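Local coordinates for sensor protein kinase HptS (Staphylococcus aureus, PDB 6LKI), which probably serves as the membrane-bound histidine kinase of a two-component system that reports extracellular hexose phosphate and autophosphorylates when stimulated, at residues H14-Q19 and H54-T59. Residues are numbered along the deposited sequence; the frame is centred on the assembly and turned at random.
Sequences HHTEKQ and HQQPAT
Gln56 drives its side-chain amide against one face of helix 2-31, between Thr16 and Gln19, which lie one helical turn apart. The backbones approach most closely at Thr16, with 6.0 Å between Thr16 CA and Gln56 CA. Packing is tightest around Gln56 OE1: Thr16 CG2 stands 3.5 Å from it, while Thr16 CA and the CB of Gln19 complete a largely aliphatic surround. This buried carbonyl oxygen has no hydrogen-bonding partner in the model. Thr16 presents its methyl because CG2 is anti to the backbone N (chi1 -64° to OG1), which leaves OG1 beside that N, hydrogen-bonded to the carbonyl oxygen of Ser12 one turn back. A bend at chi2 (-53°) folds the Gln56 chain so that NE2 gives one N-H to the carbonyl of Leu52, in the last turn of helix 39-55. The other points toward a water and Gln19 OE1; the hydrogen bond from Gln56 NE2 to Gln19 OE1 is weak, at 3.4 Å, and the two amide planes stand 60° apart.

Topologically, the contact lies where helix 39-55 gives way to strand 59-66, the turn between them resting on the long N-terminal helix. That helix runs alongside two four-stranded antiparallel sheets, each of strand order 2-1-4-3, an architecture consistent with the tandem PAS-like modules of a dCache-type sensor domain.

Beyond the OE1 side, toward Pro57 and at the NE2 end, water takes part. Exposed Pro57 offers just its CD to Thr16 OG1, at 3.7 Å. Beside it one water links the segments, 2.8 Å from Thr16 OG1 and accepting the N-H of Ala58. The water at Gln56 NE2 donates to Gln55 OE1 at 2.7 Å; its approach to Gln19 OE1 is implausibly short, making that link doubtful.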
# COMPACT_ATOMS: atom_id res chain seq x y z
N HIS B 14 -20.72 -20.28 -4.16
CA HIS B 14 -21.06 -19.93 -5.54
C HIS B 14 -22.18 -18.90 -5.58
O HIS B 14 -22.11 -17.92 -6.33
CB HIS B 14 -21.46 -21.20 -6.31
CG HIS B 14 -21.99 -20.94 -7.68
ND1 HIS B 14 -21.42 -20.03 -8.54
CD2 HIS B 14 -23.04 -21.48 -8.34
CE1 HIS B 14 -22.10 -20.02 -9.68
NE2 HIS B 14 -23.09 -20.90 -9.58
N HIS B 15 -23.21 -19.10 -4.76
CA HIS B 15 -24.35 -18.18 -4.76
C HIS B 15 -23.97 -16.82 -4.18
O HIS B 15 -24.39 -15.78 -4.70
CB HIS B 15 -25.51 -18.80 -3.97
CG HIS B 15 -26.79 -18.02 -4.07
ND1 HIS B 15 -27.57 -18.01 -5.21
CD2 HIS B 15 -27.43 -17.24 -3.17
CE1 HIS B 15 -28.63 -17.25 -5.00
NE2 HIS B 15 -28.57 -16.78 -3.77
N THR B 16 -23.17 -16.81 -3.11
CA THR B 16 -22.80 -15.54 -2.48
C THR B 16 -21.98 -14.67 -3.42
O THR B 16 -22.19 -13.46 -3.50
CB THR B 16 -22.02 -15.81 -1.19
OG1 THR B 16 -22.87 -16.49 -0.25
CG2 THR B 16 -21.54 -14.51 -0.57
N GLU B 17 -21.04 -15.28 -4.16
CA GLU B 17 -20.22 -14.51 -5.08
C GLU B 17 -21.06 -13.92 -6.21
O GLU B 17 -20.80 -12.80 -6.66
CB GLU B 17 -19.10 -15.38 -5.65
CG GLU B 17 -17.89 -14.59 -6.12
CD GLU B 17 -18.00 -14.16 -7.57
OE1 GLU B 17 -18.87 -14.70 -8.28
OE2 GLU B 17 -17.22 -13.29 -7.99
N LYS B 18 -22.07 -14.66 -6.67
CA LYS B 18 -22.99 -14.13 -7.67
C LYS B 18 -23.73 -12.91 -7.15
O LYS B 18 -23.85 -11.90 -7.85
CB LYS B 18 -23.97 -15.23 -8.09
CG LYS B 18 -25.12 -14.81 -9.01
CD LYS B 18 -26.37 -14.37 -8.23
CE LYS B 18 -27.09 -13.26 -8.96
NZ LYS B 18 -28.06 -12.53 -8.09
N GLN B 19 -24.22 -12.99 -5.91
CA GLN B 19 -24.96 -11.87 -5.34
C GLN B 19 -24.08 -10.63 -5.20
O GLN B 19 -24.57 -9.51 -5.36
CB GLN B 19 -25.54 -12.27 -3.98
CG GLN B 19 -26.45 -13.48 -4.04
CD GLN B 19 -27.81 -13.23 -3.42
OE1 GLN B 19 -27.93 -12.45 -2.47
NE2 GLN B 19 -28.84 -13.87 -3.96
N HIS B 54 -25.39 -8.72 5.10
CA HIS B 54 -26.31 -9.54 5.87
C HIS B 54 -27.31 -10.30 5.01
O HIS B 54 -28.10 -11.08 5.55
CB HIS B 54 -27.04 -8.68 6.90
CG HIS B 54 -26.14 -8.17 7.98
ND1 HIS B 54 -25.71 -6.86 8.03
CD2 HIS B 54 -25.57 -8.79 9.04
CE1 HIS B 54 -24.92 -6.70 9.08
NE2 HIS B 54 -24.82 -7.86 9.71
N GLN B 55 -27.29 -10.10 3.69
CA GLN B 55 -28.07 -10.95 2.80
C GLN B 55 -27.36 -12.26 2.48
O GLN B 55 -27.99 -13.17 1.93
CB GLN B 55 -28.39 -10.20 1.50
CG GLN B 55 -29.52 -9.20 1.62
CD GLN B 55 -29.67 -8.34 0.38
OE1 GLN B 55 -28.78 -8.29 -0.46
NE2 GLN B 55 -30.80 -7.65 0.28
N GLN B 56 -26.08 -12.37 2.81
CA GLN B 56 -25.24 -13.54 2.57
C GLN B 56 -25.11 -14.37 3.84
O GLN B 56 -25.00 -13.82 4.94
CB GLN B 56 -23.85 -13.12 2.09
CG GLN B 56 -23.85 -11.95 1.12
CD GLN B 56 -24.78 -12.18 -0.07
OE1 GLN B 56 -24.83 -13.27 -0.62
NE2 GLN B 56 -25.50 -11.13 -0.46
N PRO B 57 -25.12 -15.70 3.70
CA PRO B 57 -24.95 -16.55 4.90
C PRO B 57 -23.62 -16.34 5.59
O PRO B 57 -23.57 -16.26 6.83
CB PRO B 57 -25.09 -17.97 4.34
CG PRO B 57 -25.84 -17.81 3.05
CD PRO B 57 -25.39 -16.49 2.50
N ALA B 58 -22.53 -16.24 4.83
CA ALA B 58 -21.20 -16.19 5.41
C ALA B 58 -20.98 -14.89 6.19
O ALA B 58 -21.69 -13.89 6.01
CB ALA B 58 -20.14 -16.31 4.32
N THR B 59 -19.99 -14.92 7.07
CA THR B 59 -19.53 -13.73 7.77
C THR B 59 -18.56 -12.99 6.87
O THR B 59 -17.45 -13.47 6.61
CB THR B 59 -18.87 -14.09 9.10
OG1 THR B 59 -19.82 -14.77 9.94
CG2 THR B 59 -18.38 -12.84 9.81
O HOH W 1 -22.36 -17.55 2.29
O HOH W 2 -27.61 -10.06 -2.15